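Uncharacterized protein (Acinetobacter baumannii, PDB 5D66) is of unknown function but folds as an ankyrin repeat domain, a scaffold that in relatives commonly binds other proteins. Local coordinates at residues P6-A11 against S37-V42; N47-A52 against Y81-R86. All coordinates share one frame; numbering follows the deposited sequence.

Contact 1: P6-A11 against S37-V42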
# COMPACT_ATOMS: atom_id res chain seq x y z
N PRO A 6 26.21 2.84 -8.04
CA PRO A 6 25.75 3.19 -9.37
C PRO A 6 24.39 2.59 -9.76
O PRO A 6 23.68 3.18 -10.58
CB PRO A 6 26.89 2.73 -10.28
CG PRO A 6 27.55 1.70 -9.53
CD PRO A 6 27.47 2.09 -8.08
N LEU A 7 24.04 1.42 -9.23
CA LEU A 7 22.77 0.83 -9.56
C LEU A 7 21.61 1.70 -9.04
O LEU A 7 20.61 1.89 -9.71
CB LEU A 7 22.64 -0.57 -9.01
CG LEU A 7 21.38 -1.33 -9.41
CD1 LEU A 7 21.29 -1.57 -10.92
CD2 LEU A 7 21.26 -2.64 -8.69
N HIS A 8 21.82 2.27 -7.86
CA HIS A 8 20.82 3.11 -7.22
C HIS A 8 20.60 4.38 -8.06
O HIS A 8 19.46 4.81 -8.25
CB HIS A 8 21.24 3.46 -5.82
CG HIS A 8 21.33 2.26 -4.92
ND1 HIS A 8 22.35 1.33 -5.04
CD2 HIS A 8 20.55 1.85 -3.88
CE1 HIS A 8 22.17 0.41 -4.14
NE2 HIS A 8 21.08 0.68 -3.44
N MSE A 9 21.68 4.98 -8.53
CA MSE A 9 21.55 6.19 -9.36
C MSE A 9 20.83 5.85 -10.67
O MSE A 9 19.95 6.59 -11.15
CB MSE A 9 22.92 6.80 -9.67
CG MSE A 9 22.78 8.13 -10.50
SE MSE A 9 22.07 9.63 -9.39
CE MSE A 9 20.35 10.04 -9.97
N ALA A 10 21.19 4.73 -11.27
CA ALA A 10 20.55 4.31 -12.52
C ALA A 10 19.04 4.09 -12.29
O ALA A 10 18.21 4.50 -13.09
CB ALA A 10 21.20 3.08 -13.08
N ALA A 11 18.71 3.48 -11.17
CA ALA A 11 17.32 3.25 -10.77
C ALA A 11 16.56 4.56 -10.55
O ALA A 11 15.43 4.70 -11.00
CB ALA A 11 17.27 2.36 -9.54
N SER A 37 19.09 1.71 1.57
CA SER A 37 18.02 1.50 0.59
C SER A 37 18.47 0.58 -0.54
O SER A 37 19.60 0.67 -0.99
CB SER A 37 17.58 2.84 -0.01
OG SER A 37 17.09 3.74 0.96
N THR A 38 17.59 -0.27 -1.00
CA THR A 38 17.81 -1.01 -2.21
C THR A 38 17.53 -0.14 -3.45
O THR A 38 16.76 0.83 -3.40
CB THR A 38 16.98 -2.29 -2.29
OG1 THR A 38 15.62 -1.92 -2.48
CG2 THR A 38 17.13 -3.19 -1.09
N ALA A 39 18.05 -0.57 -4.59
CA ALA A 39 17.83 0.13 -5.82
C ALA A 39 16.35 0.05 -6.21
O ALA A 39 15.77 1.02 -6.75
CB ALA A 39 18.72 -0.36 -6.92
N LEU A 40 15.70 -1.10 -5.96
CA LEU A 40 14.27 -1.17 -6.24
C LEU A 40 13.47 -0.20 -5.36
O LEU A 40 12.51 0.40 -5.83
CB LEU A 40 13.76 -2.61 -6.05
CG LEU A 40 12.24 -2.78 -6.20
CD1 LEU A 40 11.75 -2.37 -7.59
CD2 LEU A 40 11.82 -4.21 -5.89
N MSE A 41 13.86 -0.01 -4.10
CA MSE A 41 13.19 0.98 -3.26
C MSE A 41 13.35 2.37 -3.85
O MSE A 41 12.37 3.14 -3.93
CB MSE A 41 13.69 0.90 -1.85
CG MSE A 41 12.83 1.72 -0.90
SE MSE A 41 11.00 1.06 -0.66
CE MSE A 41 9.99 2.47 -1.48
N VAL A 42 14.56 2.72 -4.33
CA VAL A 42 14.81 4.00 -4.98
C VAL A 42 13.91 4.18 -6.19
O VAL A 42 13.26 5.22 -6.38
CB VAL A 42 16.28 4.14 -5.33
CG1 VAL A 42 16.54 5.37 -6.18
CG2 VAL A 42 17.13 4.19 -4.05

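Contact 2: N47-A52 against Y81-R86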
# COMPACT_ATOMS: atom_id res chain seq x y z
N ASN A 47 8.41 6.26 -8.64
CA ASN A 47 7.47 5.66 -9.59
C ASN A 47 8.12 5.43 -10.95
O ASN A 47 7.53 5.64 -12.02
CB ASN A 47 6.17 6.42 -9.73
CG ASN A 47 5.06 5.54 -10.25
OD1 ASN A 47 5.16 4.33 -10.20
ND2 ASN A 47 3.99 6.14 -10.77
N ASN A 48 9.35 4.90 -10.93
CA ASN A 48 10.07 4.56 -12.17
C ASN A 48 9.71 3.12 -12.54
O ASN A 48 10.36 2.18 -12.17
CB ASN A 48 11.58 4.72 -11.96
CG ASN A 48 11.98 6.17 -11.94
OD1 ASN A 48 11.25 7.07 -12.37
ND2 ASN A 48 13.18 6.43 -11.43
N ILE A 49 8.60 3.04 -13.28
CA ILE A 49 7.95 1.76 -13.60
C ILE A 49 8.91 0.84 -14.34
O ILE A 49 8.98 -0.35 -14.06
CB ILE A 49 6.68 2.05 -14.39
CG1 ILE A 49 5.65 2.81 -13.51
CG2 ILE A 49 6.06 0.81 -15.01
CD1 ILE A 49 4.58 3.49 -14.26
N HIS A 50 9.61 1.37 -15.35
CA HIS A 50 10.48 0.51 -16.18
C HIS A 50 11.63 -0.03 -15.39
O HIS A 50 11.95 -1.22 -15.43
CB HIS A 50 10.94 1.30 -17.41
CG HIS A 50 9.82 1.70 -18.28
ND1 HIS A 50 9.53 3.00 -18.61
CD2 HIS A 50 8.80 0.96 -18.75
CE1 HIS A 50 8.43 3.03 -19.35
NE2 HIS A 50 8.00 1.79 -19.47
N ALA A 51 12.28 0.83 -14.59
CA ALA A 51 13.37 0.36 -13.74
C ALA A 51 12.90 -0.65 -12.72
O ALA A 51 13.52 -1.67 -12.50
CB ALA A 51 14.02 1.54 -13.00
N ALA A 52 11.74 -0.37 -12.13
CA ALA A 52 11.18 -1.32 -11.15
C ALA A 52 10.90 -2.67 -11.81
O ALA A 52 11.24 -3.72 -11.23
CB ALA A 52 9.92 -0.76 -10.52
N TYR A 81 0.73 3.65 -6.66
CA TYR A 81 1.61 3.38 -7.83
C TYR A 81 1.21 1.97 -8.30
O TYR A 81 1.86 0.97 -8.01
CB TYR A 81 3.07 3.47 -7.42
CG TYR A 81 3.57 4.86 -7.07
CD1 TYR A 81 2.84 6.02 -7.31
CD2 TYR A 81 4.81 5.00 -6.49
CE1 TYR A 81 3.34 7.27 -6.96
CE2 TYR A 81 5.33 6.26 -6.18
CZ TYR A 81 4.57 7.37 -6.42
OH TYR A 81 5.09 8.62 -6.11
N LEU A 82 0.15 1.93 -9.09
CA LEU A 82 -0.56 0.70 -9.28
C LEU A 82 0.19 -0.25 -10.24
O LEU A 82 0.16 -1.46 -10.03
CB LEU A 82 -1.96 1.06 -9.72
CG LEU A 82 -2.92 -0.11 -9.89
CD1 LEU A 82 -3.01 -0.95 -8.61
CD2 LEU A 82 -4.26 0.49 -10.26
N LYS A 83 0.91 0.30 -11.22
CA LYS A 83 1.66 -0.56 -12.12
C LYS A 83 2.78 -1.30 -11.34
O LYS A 83 2.93 -2.51 -11.45
CB LYS A 83 2.24 0.23 -13.32
CG LYS A 83 1.08 0.69 -14.22
CD LYS A 83 1.55 1.56 -15.32
CE LYS A 83 0.48 1.79 -16.34
NZ LYS A 83 1.04 2.55 -17.46
N ILE A 84 3.52 -0.58 -10.51
CA ILE A 84 4.56 -1.21 -9.69
C ILE A 84 3.89 -2.15 -8.69
O ILE A 84 4.38 -3.26 -8.48
CB ILE A 84 5.45 -0.18 -9.02
CG1 ILE A 84 6.29 0.56 -10.06
CG2 ILE A 84 6.39 -0.88 -8.02
CD1 ILE A 84 7.15 1.67 -9.52
N LEU A 85 2.81 -1.71 -8.06
CA LEU A 85 2.15 -2.59 -7.10
C LEU A 85 1.78 -3.95 -7.73
O LEU A 85 2.03 -5.00 -7.11
CB LEU A 85 0.90 -1.92 -6.54
CG LEU A 85 0.10 -2.77 -5.60
CD1 LEU A 85 0.91 -3.06 -4.31
CD2 LEU A 85 -1.21 -2.15 -5.25
N ARG A 86 1.18 -3.93 -8.92
CA ARG A 86 0.80 -5.17 -9.58
C ARG A 86 2.03 -6.06 -9.81
O ARG A 86 1.93 -7.27 -9.65
CB ARG A 86 0.05 -4.91 -10.83
CG ARG A 86 -1.30 -4.33 -10.61
CD ARG A 86 -2.06 -4.27 -11.94
NE ARG A 86 -3.15 -3.29 -11.99
CZ ARG A 86 -4.32 -3.38 -11.34
NH1 ARG A 86 -4.61 -4.43 -10.57
NH2 ARG A 86 -5.23 -2.43 -11.49
O HOH W 1 3.32 2.35 -10.67

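Contact 1: P6-A11 against S37-V42
H8 reaches across from helix 6-12 to the start of helix 39-45. From CB, the first torsion (chi1 -64°) sets CG anti to the carbonyl carbon, which brings the imidazole close to A39. CG lies 4.2 Å from A39 CA, and the ring carries the A39 methyl on one face: A39 CB is 4.2 Å from the H8 ring centroid, almost on its normal, a CH-pi contact. At the edge, CD2 comes within 4.1 Å of V42 CG2 and 3.3 Å of S37 O, and at the tip H8 NE2 donates to S37 O across 2.9 Å. That bond is weak because it is bent to 129°, but it ties the ring to the loop just before the helix. L7 CG, 3.8 Å from A39 CB, and A11 CB, 4.0 Å from it, also touch this methyl. T38 caps the helix, its OG1 accepting from M41 N. P6-L7-H8 and T38-A39-L40-M41 probably correspond to the ankyrin TPLH signature, with H8 at its histidine and T38 at its threonine. Behind helix 6-12, L7 and A10 pack on helix 16-23; beyond helix 39-45, L40 reaches helices 49-57 and 72-79.

Contact 2: N47-A52 against Y81-R86
The carboxamide of N47 lies flat over one face of the Y81 ring, the two planes only 5° apart. N47 CB sits over the ring centre, 3.7 Å from the centroid, in a CH-pi contact, while the amide extends toward the root of the ring: N47 CG is 3.6 Å from Y81 CG, and ND2 lies at the same distance from CD1. With CG anti to the backbone N (chi1 -157°), N47 lays its whole side chain along this face. Its OD1 turns to water 1, which donates to it over 2.7 Å and accepts from I84 N at 2.9 Å, so one water links the amide to the first turn of helix 82-90. N47 and Y81 both sit in the short turns between antiparallel helices that are usual in ankyrin repeat proteins: N47, at positive phi, ends helix 39-45 in a Schellman motif, and Y81 is the N-cap residue of helix 82-90. Beyond the turns, helices 49-57 and 82-90 stack side by side. I84 CD1 packs between N47 OD1, at 3.4 Å, and A52 CB, at 3.8 Å, and I84 CG1 crosses I49 CG1 obliquely. I49 CD1 then meets the aliphatic part of the extended K83 chain, 3.7 Å from CD, at the exposed margin. Y81 also rests on Y75 and A76 of helix 72-79, and I84 on T44 of helix 39-45.

From the N terminus, helix 6-12 is followed by helix 16-23 and a long loop before contact 1 closes at 37-42, 26 residues on. Helix 39-45 then turns straight into helix 49-57, where contact 2 opens; it closes at 81-86 after helix 72-79. The two loops neither nest nor cross but follow in series. Contact 1 joins helix 6-12 to helix 39-45; contact 2 joins helix 49-57 and the turn before it to helix 82-90, consistent with the side-by-side stacking of helix pairs in an ankyrin domain. Their centres lie 14 Å apart, and the contacts touch: N48 ND2 probably hydrogen-bonds to A11 O, and L40 packs on A52.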